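Local coordinates for maternal protein tudor (Drosophila melanogaster, PDB 3NTK), which recognises the Piwi protein Aubergine in a methylarginine-dependent way, here through its last extended Tudor domain, and is required for germ cell formation, at residues S16-M21 and E79-D84; E22-A27 and A105-H110; L53-F58 and E62-A67. All blocks are in the same frame, centred on the assembly; numbering follows the deposited sequence.

Contact 1 lies near the centre of the molecule, where strand 16-21 of the mixed sheet meets the end of strand 78-82 of the Tudor sheet; it is small, partly buried and made by aromatic and amide groups. Contact 2, at the surface, ties the start of helix 25-38, which follows strand 16-21 directly, to the segment leading into strand 109-113, with a salt bridge and waters. Contact 3 is different in kind: an antiparallel hairpin inside the Tudor sheet, by far the most extensive of the three. Arg66 of contact 3 binds Asp84 of contact 1 and Ala105 of contact 2, while Ser108 of contact 2 binds Ile83 of contact 1.

Contact 1: residues S16-M21 and E79-D84; sequences SFYVQM and EVHFID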
loop_
_atom_site.group_PDB
_atom_site.type_symbol
_atom_site.label_atom_id
_atom_site.label_comp_id
_atom_site.label_asym_id
_atom_site.label_seq_id
_atom_site.Cartn_x
_atom_site.Cartn_y
_atom_site.Cartn_z
ATOM N N SER A 16 4.769 -2.058 10.720
ATOM C CA SER A 16 4.791 -1.449 9.400
ATOM C C SER A 16 4.201 -2.333 8.316
ATOM O O SER A 16 4.839 -3.287 7.858
ATOM C CB SER A 16 6.218 -1.056 9.006
ATOM O OG SER A 16 6.208 -0.317 7.790
ATOM N N PHE A 17 2.973 -2.016 7.919
ATOM C CA PHE A 17 2.312 -2.748 6.855
ATOM C C PHE A 17 1.361 -1.825 6.094
ATOM O O PHE A 17 1.075 -0.709 6.535
ATOM C CB PHE A 17 1.579 -3.990 7.392
ATOM C CG PHE A 17 0.497 -3.701 8.393
ATOM C CD1 PHE A 17 0.800 -3.503 9.737
ATOM C CD2 PHE A 17 -0.840 -3.683 8.000
ATOM C CE1 PHE A 17 -0.216 -3.296 10.678
ATOM C CE2 PHE A 17 -1.860 -3.476 8.933
ATOM C CZ PHE A 17 -1.547 -3.284 10.273
ATOM N N TYR A 18 0.907 -2.278 4.931
ATOM C CA TYR A 18 -0.000 -1.489 4.105
ATOM C C TYR A 18 -1.296 -2.232 3.823
ATOM O O TYR A 18 -1.294 -3.450 3.629
ATOM C CB TYR A 18 0.657 -1.140 2.768
ATOM C CG TYR A 18 1.790 -0.151 2.878
ATOM C CD1 TYR A 18 3.072 -0.560 3.258
ATOM C CD2 TYR A 18 1.578 1.201 2.605
ATOM C CE1 TYR A 18 4.120 0.362 3.358
ATOM C CE2 TYR A 18 2.612 2.127 2.700
ATOM C CZ TYR A 18 3.877 1.704 3.076
ATOM O OH TYR A 18 4.885 2.638 3.171
ATOM N N VAL A 19 -2.392 -1.484 3.772
ATOM C CA VAL A 19 -3.697 -2.061 3.501
ATOM C C VAL A 19 -4.457 -1.265 2.453
ATOM O O VAL A 19 -4.126 -0.115 2.157
ATOM C CB VAL A 19 -4.573 -2.103 4.771
ATOM C CG1 VAL A 19 -3.841 -2.840 5.880
ATOM C CG2 VAL A 19 -4.939 -0.687 5.213
ATOM N N GLN A 20 -5.469 -1.904 1.886
ATOM C CA GLN A 20 -6.343 -1.271 0.915
ATOM C C GLN A 20 -7.719 -1.437 1.538
ATOM O O GLN A 20 -8.211 -2.557 1.692
ATOM C CB GLN A 20 -6.276 -1.975 -0.446
ATOM C CG GLN A 20 -5.075 -1.559 -1.306
ATOM C CD GLN A 20 -5.045 -2.240 -2.672
ATOM O OE1 GLN A 20 -4.265 -1.863 -3.552
ATOM N NE2 GLN A 20 -5.885 -3.253 -2.851
ATOM N N MET A 21 -8.319 -0.318 1.926
ATOM C CA MET A 21 -9.634 -0.325 2.548
ATOM C C MET A 21 -10.716 -0.698 1.545
ATOM O O MET A 21 -10.694 -0.258 0.392
ATOM C CB MET A 21 -9.942 1.054 3.133
ATOM C CG MET A 21 -8.875 1.588 4.077
ATOM S SD MET A 21 -8.666 0.567 5.551
ATOM C CE MET A 21 -10.053 1.068 6.469
ATOM N N GLU A 79 14.090 4.352 -7.478
ATOM C CA GLU A 79 13.384 3.482 -6.558
ATOM C C GLU A 79 12.073 4.236 -6.370
ATOM O O GLU A 79 12.078 5.413 -6.008
ATOM C CB GLU A 79 14.100 3.371 -5.212
ATOM C CG GLU A 79 13.462 2.339 -4.298
ATOM C CD GLU A 79 13.814 2.542 -2.836
ATOM O OE1 GLU A 79 15.018 2.646 -2.518
ATOM O OE2 GLU A 79 12.884 2.592 -2.002
ATOM N N VAL A 80 10.954 3.580 -6.638
ATOM C CA VAL A 80 9.671 4.241 -6.495
ATOM C C VAL A 80 8.771 3.513 -5.516
ATOM O O VAL A 80 9.003 2.353 -5.178
ATOM C CB VAL A 80 8.928 4.339 -7.847
ATOM C CG1 VAL A 80 9.810 5.036 -8.873
ATOM C CG2 VAL A 80 8.533 2.946 -8.333
ATOM N N HIS A 81 7.750 4.220 -5.058
ATOM C CA HIS A 81 6.766 3.665 -4.150
ATOM C C HIS A 81 5.429 3.758 -4.865
ATOM O O HIS A 81 4.994 4.852 -5.239
ATOM C CB HIS A 81 6.707 4.471 -2.855
ATOM C CG HIS A 81 5.719 3.941 -1.866
ATOM N ND1 HIS A 81 4.465 4.485 -1.700
ATOM C CD2 HIS A 81 5.786 2.884 -1.022
ATOM C CE1 HIS A 81 3.802 3.789 -0.793
ATOM N NE2 HIS A 81 4.582 2.811 -0.366
ATOM N N PHE A 82 4.785 2.614 -5.083
ATOM C CA PHE A 82 3.490 2.596 -5.750
ATOM C C PHE A 82 2.442 2.935 -4.698
ATOM O O PHE A 82 2.019 2.090 -3.908
ATOM C CB PHE A 82 3.268 1.225 -6.384
ATOM C CG PHE A 82 4.241 0.928 -7.491
ATOM C CD1 PHE A 82 4.200 1.654 -8.679
ATOM C CD2 PHE A 82 5.216 -0.052 -7.340
ATOM C CE1 PHE A 82 5.122 1.407 -9.704
ATOM C CE2 PHE A 82 6.140 -0.305 -8.356
ATOM C CZ PHE A 82 6.090 0.427 -9.540
ATOM N N ILE A 83 2.034 4.197 -4.696
ATOM C CA ILE A 83 1.103 4.702 -3.696
ATOM C C ILE A 83 -0.228 3.985 -3.527
ATOM O O ILE A 83 -0.821 4.028 -2.448
ATOM C CB ILE A 83 0.821 6.198 -3.917
ATOM C CG1 ILE A 83 0.106 6.415 -5.252
ATOM C CG2 ILE A 83 2.136 6.977 -3.870
ATOM C CD1 ILE A 83 -0.394 7.844 -5.430
ATOM N N ASP A 84 -0.713 3.326 -4.568
ATOM C CA ASP A 84 -1.994 2.650 -4.438
ATOM C C ASP A 84 -1.855 1.185 -4.039
ATOM O O ASP A 84 -2.851 0.525 -3.754
ATOM C CB ASP A 84 -2.793 2.776 -5.735
ATOM C CG ASP A 84 -3.045 4.228 -6.115
ATOM O OD1 ASP A 84 -3.370 5.023 -5.204
ATOM O OD2 ASP A 84 -2.918 4.574 -7.312
#
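Asp84, whose backbone carbonyl faces the side chain of Gln20, has its carboxylate oxygen OD1 gripped twice, by the backbone N-H of Tyr107 and, in a salt bridge, by Arg66. Both grips come from beyond the two segments and probably help to fix the turn after strand 78-82. The side chain of Asp84 sets off away from strand 16-21, and that strand meets its backbone carbonyl. Here the long side chain of Gln20 does the reaching: chi1 of -81° sets CG beside its own backbone N, and the extended remainder carries the amide to the carbonyl, with Gln20 CG 3.9 Å from Asp84 O. As modelled, Gln20 OE1 lies 2.8 Å from Asp84 O; the amide is probably placed the wrong way round, and its turned-over form may donate a hydrogen bond there. The CA atoms of Gln20 and Asp84 remain 7.9 Å apart, too far for the backbones to pair. Two residues earlier on its strand, Tyr18 approaches His81 from the opposite direction, each side chain coming from its own strand. The ring centroids of Tyr18 and His81 stand 5.4 Å apart with planes at 45°, an oblique meeting that is neither a stack nor edge-to-face. CG of His81 is anti to its backbone N (chi1 -179°), which sends the imidazole across to the hydroxyl end of the tyrosine. The side chain of Arg106 lies beside both rings, though the exact place of its guanidinium next to His81 is doubtful, and His110 meets Tyr18 from within the mixed sheet. A few bridging side chains, with no strand pairing, thus join the four-stranded Tudor sheet to the mixed sheet built partly from the chain before it, as in an extended Tudor domain, where a Tudor core is coupled to an OB-fold module.

Contact 2: residues E22-A27 and A105-H110; sequences ESDVPA and ARYSRH
Asp24 and Tyr107 bring the backbones closest, CA to CA 6.4 Å, where the helical turn leading into helix 25-38 passes the loop that runs into strand 109-113. From this turn Asp24 holds its carboxylate out to Arg109, whose chain is extended from CG to NE and brings the guanidinium to it edge first. Arg109 NH2 donates to Asp24 OD2 over 2.9 Å, on the syn side but 22° out of the carboxylate plane. A second, weak bond runs to the same oxygen from Arg109 NE at 3.4 Å. The two flat groups are turned 40° against each other, and OD2 alone takes both N-H groups, so the salt bridge is not the parallel two-oxygen kind. Two waters add to the grip on OD2: one also donates to Tyr107 O, the other to Arg106 O, tying the aspartate to the backbone of the opposing segment. Next to this polar cluster, the Tyr107 ring is held between Ala27 and the carbonyl of Ala105, two residues earlier. Ala105 O stands 3.6 Å above the centre of one face; over the opposite face, toward the rim, lies Ala27 C. The methyl of Ala27 presses on the phenol end, CB to Tyr107 CZ 3.5 Å. A third water spans Ala27 O and Tyr107 OH. With one good and one weak guanidinium N-H and two waters around OD2, the carboxylate is probably ionised, and its charge is likely to be shared between arginine and solvent, as suits a surface contact.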
loop_
_atom_site.group_PDB
_atom_site.type_symbol
_atom_site.label_atom_id
_atom_site.label_comp_id
_atom_site.label_asym_id
_atom_site.label_seq_id
_atom_site.Cartn_x
_atom_site.Cartn_y
_atom_site.Cartn_z
ATOM N N GLU A 22 -11.668 -1.506 1.997
ATOM C CA GLU A 22 -12.775 -1.944 1.161
ATOM C C GLU A 22 -13.508 -0.728 0.596
ATOM O O GLU A 22 -13.957 -0.736 -0.549
ATOM C CB GLU A 22 -13.737 -2.795 1.996
ATOM C CG GLU A 22 -14.897 -3.409 1.231
ATOM C CD GLU A 22 -15.793 -4.243 2.133
ATOM O OE1 GLU A 22 -16.388 -3.675 3.074
ATOM O OE2 GLU A 22 -15.895 -5.468 1.908
ATOM N N SER A 23 -13.621 0.316 1.405
ATOM C CA SER A 23 -14.305 1.535 0.985
ATOM C C SER A 23 -13.621 2.237 -0.194
ATOM O O SER A 23 -14.281 2.914 -0.980
ATOM C CB SER A 23 -14.417 2.507 2.165
ATOM O OG SER A 23 -13.139 2.957 2.590
ATOM N N ASP A 24 -12.305 2.080 -0.320
ATOM C CA ASP A 24 -11.570 2.722 -1.412
ATOM C C ASP A 24 -11.458 1.875 -2.681
ATOM O O ASP A 24 -10.964 2.354 -3.706
ATOM C CB ASP A 24 -10.149 3.100 -0.967
ATOM C CG ASP A 24 -10.128 4.176 0.102
ATOM O OD1 ASP A 24 -11.116 4.933 0.213
ATOM O OD2 ASP A 24 -9.103 4.275 0.818
ATOM N N VAL A 25 -11.908 0.624 -2.623
ATOM C CA VAL A 25 -11.812 -0.258 -3.783
ATOM C C VAL A 25 -12.453 0.311 -5.050
ATOM O O VAL A 25 -11.837 0.295 -6.114
ATOM C CB VAL A 25 -12.406 -1.658 -3.473
ATOM C CG1 VAL A 25 -12.437 -2.512 -4.736
ATOM C CG2 VAL A 25 -11.565 -2.344 -2.405
ATOM N N PRO A 26 -13.692 0.825 -4.957
ATOM C CA PRO A 26 -14.332 1.383 -6.156
ATOM C C PRO A 26 -13.478 2.470 -6.807
ATOM O O PRO A 26 -13.251 2.452 -8.018
ATOM C CB PRO A 26 -15.650 1.938 -5.618
ATOM C CG PRO A 26 -15.951 1.013 -4.461
ATOM C CD PRO A 26 -14.601 0.890 -3.799
ATOM N N ALA A 27 -13.012 3.416 -5.996
ATOM C CA ALA A 27 -12.183 4.511 -6.494
ATOM C C ALA A 27 -10.890 3.976 -7.100
ATOM O O ALA A 27 -10.440 4.450 -8.144
ATOM C CB ALA A 27 -11.876 5.494 -5.368
ATOM N N ALA A 105 -6.370 10.776 -3.557
ATOM C CA ALA A 105 -5.426 10.381 -2.521
ATOM C C ALA A 105 -4.922 8.971 -2.802
ATOM O O ALA A 105 -5.546 8.225 -3.556
ATOM C CB ALA A 105 -6.114 10.425 -1.153
ATOM N N ARG A 106 -3.791 8.610 -2.200
ATOM C CA ARG A 106 -3.232 7.270 -2.366
ATOM C C ARG A 106 -4.270 6.252 -1.901
ATOM O O ARG A 106 -5.000 6.496 -0.925
ATOM C CB ARG A 106 -1.953 7.126 -1.537
ATOM C CG ARG A 106 -2.129 7.354 -0.038
ATOM C CD ARG A 106 -0.793 7.159 0.680
ATOM N NE ARG A 106 -0.336 5.777 0.556
ATOM C CZ ARG A 106 0.935 5.400 0.477
ATOM N NH1 ARG A 106 1.910 6.305 0.505
ATOM N NH2 ARG A 106 1.228 4.112 0.367
ATOM N N TYR A 107 -4.348 5.117 -2.594
ATOM C CA TYR A 107 -5.328 4.100 -2.240
ATOM C C TYR A 107 -4.821 2.943 -1.386
ATOM O O TYR A 107 -5.553 1.989 -1.131
ATOM C CB TYR A 107 -6.045 3.592 -3.493
ATOM C CG TYR A 107 -6.954 4.646 -4.082
ATOM C CD1 TYR A 107 -7.947 5.243 -3.306
ATOM C CD2 TYR A 107 -6.800 5.077 -5.398
ATOM C CE1 TYR A 107 -8.763 6.246 -3.823
ATOM C CE2 TYR A 107 -7.611 6.080 -5.925
ATOM C CZ TYR A 107 -8.589 6.660 -5.130
ATOM O OH TYR A 107 -9.393 7.656 -5.638
ATOM N N SER A 108 -3.565 3.024 -0.960
ATOM C CA SER A 108 -3.011 2.036 -0.036
ATOM C C SER A 108 -2.701 2.898 1.189
ATOM O O SER A 108 -2.368 4.085 1.054
ATOM C CB SER A 108 -1.733 1.369 -0.575
ATOM O OG SER A 108 -0.610 2.230 -0.542
ATOM N N ARG A 109 -2.840 2.328 2.378
ATOM C CA ARG A 109 -2.581 3.083 3.596
ATOM C C ARG A 109 -1.548 2.417 4.468
ATOM O O ARG A 109 -1.603 1.209 4.693
ATOM C CB ARG A 109 -3.866 3.241 4.399
ATOM C CG ARG A 109 -4.976 3.866 3.613
ATOM C CD ARG A 109 -6.173 4.134 4.487
ATOM N NE ARG A 109 -7.296 4.602 3.688
ATOM C CZ ARG A 109 -8.407 5.113 4.200
ATOM N NH1 ARG A 109 -8.539 5.223 5.517
ATOM N NH2 ARG A 109 -9.384 5.505 3.396
ATOM N N HIS A 110 -0.594 3.207 4.950
ATOM C CA HIS A 110 0.422 2.676 5.831
ATOM C C HIS A 110 -0.187 2.598 7.228
ATOM O O HIS A 110 -0.881 3.527 7.672
ATOM C CB HIS A 110 1.661 3.578 5.852
ATOM C CG HIS A 110 2.784 3.024 6.671
ATOM N ND1 HIS A 110 3.244 3.641 7.816
ATOM C CD2 HIS A 110 3.507 1.885 6.541
ATOM C CE1 HIS A 110 4.201 2.904 8.355
ATOM N NE2 HIS A 110 4.379 1.834 7.602
HETATM O O HOH W 1 -7.225 2.302 1.135
HETATM O O HOH W 2 -6.869 6.168 0.876
HETATM O O HOH W 3 -9.967 7.345 -8.373
#

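Contact 3: residues L53-F58 and E62-A67; sequences LCVAQF and EVFYRA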
loop_
_atom_site.group_PDB
_atom_site.type_symbol
_atom_site.label_atom_id
_atom_site.label_comp_id
_atom_site.label_asym_id
_atom_site.label_seq_id
_atom_site.Cartn_x
_atom_site.Cartn_y
_atom_site.Cartn_z
ATOM N N LEU A 53 5.818 12.828 -8.473
ATOM C CA LEU A 53 4.728 11.886 -8.697
ATOM C C LEU A 53 4.655 11.614 -10.196
ATOM O O LEU A 53 4.804 12.529 -11.008
ATOM C CB LEU A 53 3.405 12.484 -8.214
ATOM C CG LEU A 53 2.402 11.498 -7.618
ATOM C CD1 LEU A 53 2.996 10.884 -6.349
ATOM C CD2 LEU A 53 1.098 12.218 -7.296
ATOM N N CYS A 54 4.432 10.358 -10.567
ATOM C CA CYS A 54 4.353 10.005 -11.975
ATOM C C CYS A 54 3.671 8.656 -12.137
ATOM O O CYS A 54 3.039 8.144 -11.214
ATOM C CB CYS A 54 5.764 9.931 -12.567
ATOM S SG CYS A 54 6.799 8.626 -11.822
ATOM N N VAL A 55 3.793 8.106 -13.336
ATOM C CA VAL A 55 3.252 6.801 -13.669
ATOM C C VAL A 55 4.508 5.993 -13.941
ATOM O O VAL A 55 5.340 6.396 -14.751
ATOM C CB VAL A 55 2.377 6.861 -14.940
ATOM C CG1 VAL A 55 1.924 5.465 -15.330
ATOM C CG2 VAL A 55 1.166 7.748 -14.690
ATOM N N ALA A 56 4.662 4.868 -13.253
ATOM C CA ALA A 56 5.845 4.043 -13.420
ATOM C C ALA A 56 5.483 2.578 -13.615
ATOM O O ALA A 56 4.464 2.101 -13.118
ATOM C CB ALA A 56 6.763 4.203 -12.208
ATOM N N GLN A 57 6.328 1.860 -14.342
ATOM C CA GLN A 57 6.067 0.456 -14.597
ATOM C C GLN A 57 6.733 -0.437 -13.557
ATOM O O GLN A 57 7.906 -0.272 -13.240
ATOM C CB GLN A 57 6.561 0.080 -15.996
ATOM C CG GLN A 57 6.270 -1.356 -16.375
ATOM C CD GLN A 57 6.715 -1.678 -17.787
ATOM O OE1 GLN A 57 7.884 -1.512 -18.136
ATOM N NE2 GLN A 57 5.780 -2.135 -18.609
ATOM N N PHE A 58 5.959 -1.370 -13.020
ATOM C CA PHE A 58 6.456 -2.330 -12.039
ATOM C C PHE A 58 7.027 -3.471 -12.880
ATOM O O PHE A 58 6.279 -4.213 -13.508
ATOM C CB PHE A 58 5.291 -2.823 -11.173
ATOM C CG PHE A 58 5.687 -3.799 -10.096
ATOM C CD1 PHE A 58 6.959 -3.772 -9.536
ATOM C CD2 PHE A 58 4.758 -4.705 -9.600
ATOM C CE1 PHE A 58 7.300 -4.638 -8.488
ATOM C CE2 PHE A 58 5.086 -5.575 -8.552
ATOM C CZ PHE A 58 6.357 -5.538 -7.997
ATOM N N GLU A 62 4.961 -5.585 -15.050
ATOM C CA GLU A 62 4.993 -4.891 -16.334
ATOM C C GLU A 62 3.762 -4.001 -16.502
ATOM O O GLU A 62 3.431 -3.584 -17.606
ATOM C CB GLU A 62 5.088 -5.884 -17.498
ATOM C CG GLU A 62 6.406 -6.637 -17.552
ATOM C CD GLU A 62 6.656 -7.287 -18.901
ATOM O OE1 GLU A 62 5.802 -8.081 -19.353
ATOM O OE2 GLU A 62 7.711 -7.003 -19.509
ATOM N N VAL A 63 3.095 -3.708 -15.391
ATOM C CA VAL A 63 1.907 -2.860 -15.397
ATOM C C VAL A 63 2.289 -1.455 -14.920
ATOM O O VAL A 63 3.190 -1.313 -14.103
ATOM C CB VAL A 63 0.829 -3.425 -14.442
ATOM C CG1 VAL A 63 -0.372 -2.491 -14.392
ATOM C CG2 VAL A 63 0.409 -4.817 -14.897
ATOM N N PHE A 64 1.625 -0.425 -15.437
ATOM C CA PHE A 64 1.918 0.943 -15.003
ATOM C C PHE A 64 1.004 1.352 -13.843
ATOM O O PHE A 64 -0.208 1.123 -13.883
ATOM C CB PHE A 64 1.760 1.938 -16.160
ATOM C CG PHE A 64 2.908 1.925 -17.130
ATOM C CD1 PHE A 64 2.905 1.063 -18.220
ATOM C CD2 PHE A 64 4.011 2.750 -16.931
ATOM C CE1 PHE A 64 3.984 1.020 -19.101
ATOM C CE2 PHE A 64 5.097 2.714 -17.807
ATOM C CZ PHE A 64 5.080 1.845 -18.894
ATOM N N TYR A 65 1.597 1.963 -12.818
ATOM C CA TYR A 65 0.869 2.410 -11.625
ATOM C C TYR A 65 1.290 3.828 -11.228
ATOM O O TYR A 65 2.344 4.319 -11.656
ATOM C CB TYR A 65 1.204 1.523 -10.421
ATOM C CG TYR A 65 0.920 0.050 -10.563
ATOM C CD1 TYR A 65 -0.385 -0.439 -10.496
ATOM C CD2 TYR A 65 1.959 -0.862 -10.723
ATOM C CE1 TYR A 65 -0.646 -1.811 -10.578
ATOM C CE2 TYR A 65 1.710 -2.234 -10.809
ATOM C CZ TYR A 65 0.409 -2.699 -10.733
ATOM O OH TYR A 65 0.166 -4.053 -10.805
ATOM N N ARG A 66 0.480 4.473 -10.388
ATOM C CA ARG A 66 0.838 5.803 -9.899
ATOM C C ARG A 66 2.021 5.545 -8.976
ATOM O O ARG A 66 2.021 4.577 -8.202
ATOM C CB ARG A 66 -0.313 6.448 -9.108
ATOM C CG ARG A 66 -1.552 6.779 -9.944
ATOM C CD ARG A 66 -2.407 7.855 -9.276
ATOM N NE ARG A 66 -2.970 7.402 -8.006
ATOM C CZ ARG A 66 -3.638 8.181 -7.160
ATOM N NH1 ARG A 66 -3.832 9.465 -7.442
ATOM N NH2 ARG A 66 -4.115 7.675 -6.028
ATOM N N ALA A 67 3.028 6.407 -9.037
ATOM C CA ALA A 67 4.207 6.202 -8.223
ATOM C C ALA A 67 4.879 7.492 -7.770
ATOM O O ALA A 67 4.770 8.535 -8.421
ATOM C CB ALA A 67 5.209 5.348 -8.997
#
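Ala56 and Ala67 touch methyl to methyl, CB to CB 3.7 Å, on the face of the hairpin that also carries Phe58 and Tyr65. There Phe58 CB meets the edge of the Tyr65 ring at CE2, 3.6 Å away and near the ring plane. On the other face Val55 CG1 abuts Phe64 CB at 3.6 Å, and Gln57 CB lies over the Phe64 ring in a CH-pi contact, 3.7 Å from its centroid. Paired backbone bonds join Cys54 with Ala67 and Ala56 with Tyr65. At the turn, CG of Gln57 is anti to the backbone N (chi1 -177°), and NE2 donates to Glu62 O over 2.9 Å from above the carbonyl plane. An alanine here keeps the CB over Phe64, but Glu62 O would probably lose its side-chain donor and the turn this link. Tyr65 and Phe58 both meet Phe82 of strand 78-82, and Phe85 also meets Tyr65, a ring cluster consistent with the aromatic cage of methylarginine-binding Tudor domains. Strand 87-95 pairs with the other edge of strand 53-58, through Val55 and Gln57, while Arg66 packs on Met31 and Leu35 of helix 25-38 and forms a salt bridge with Asp84.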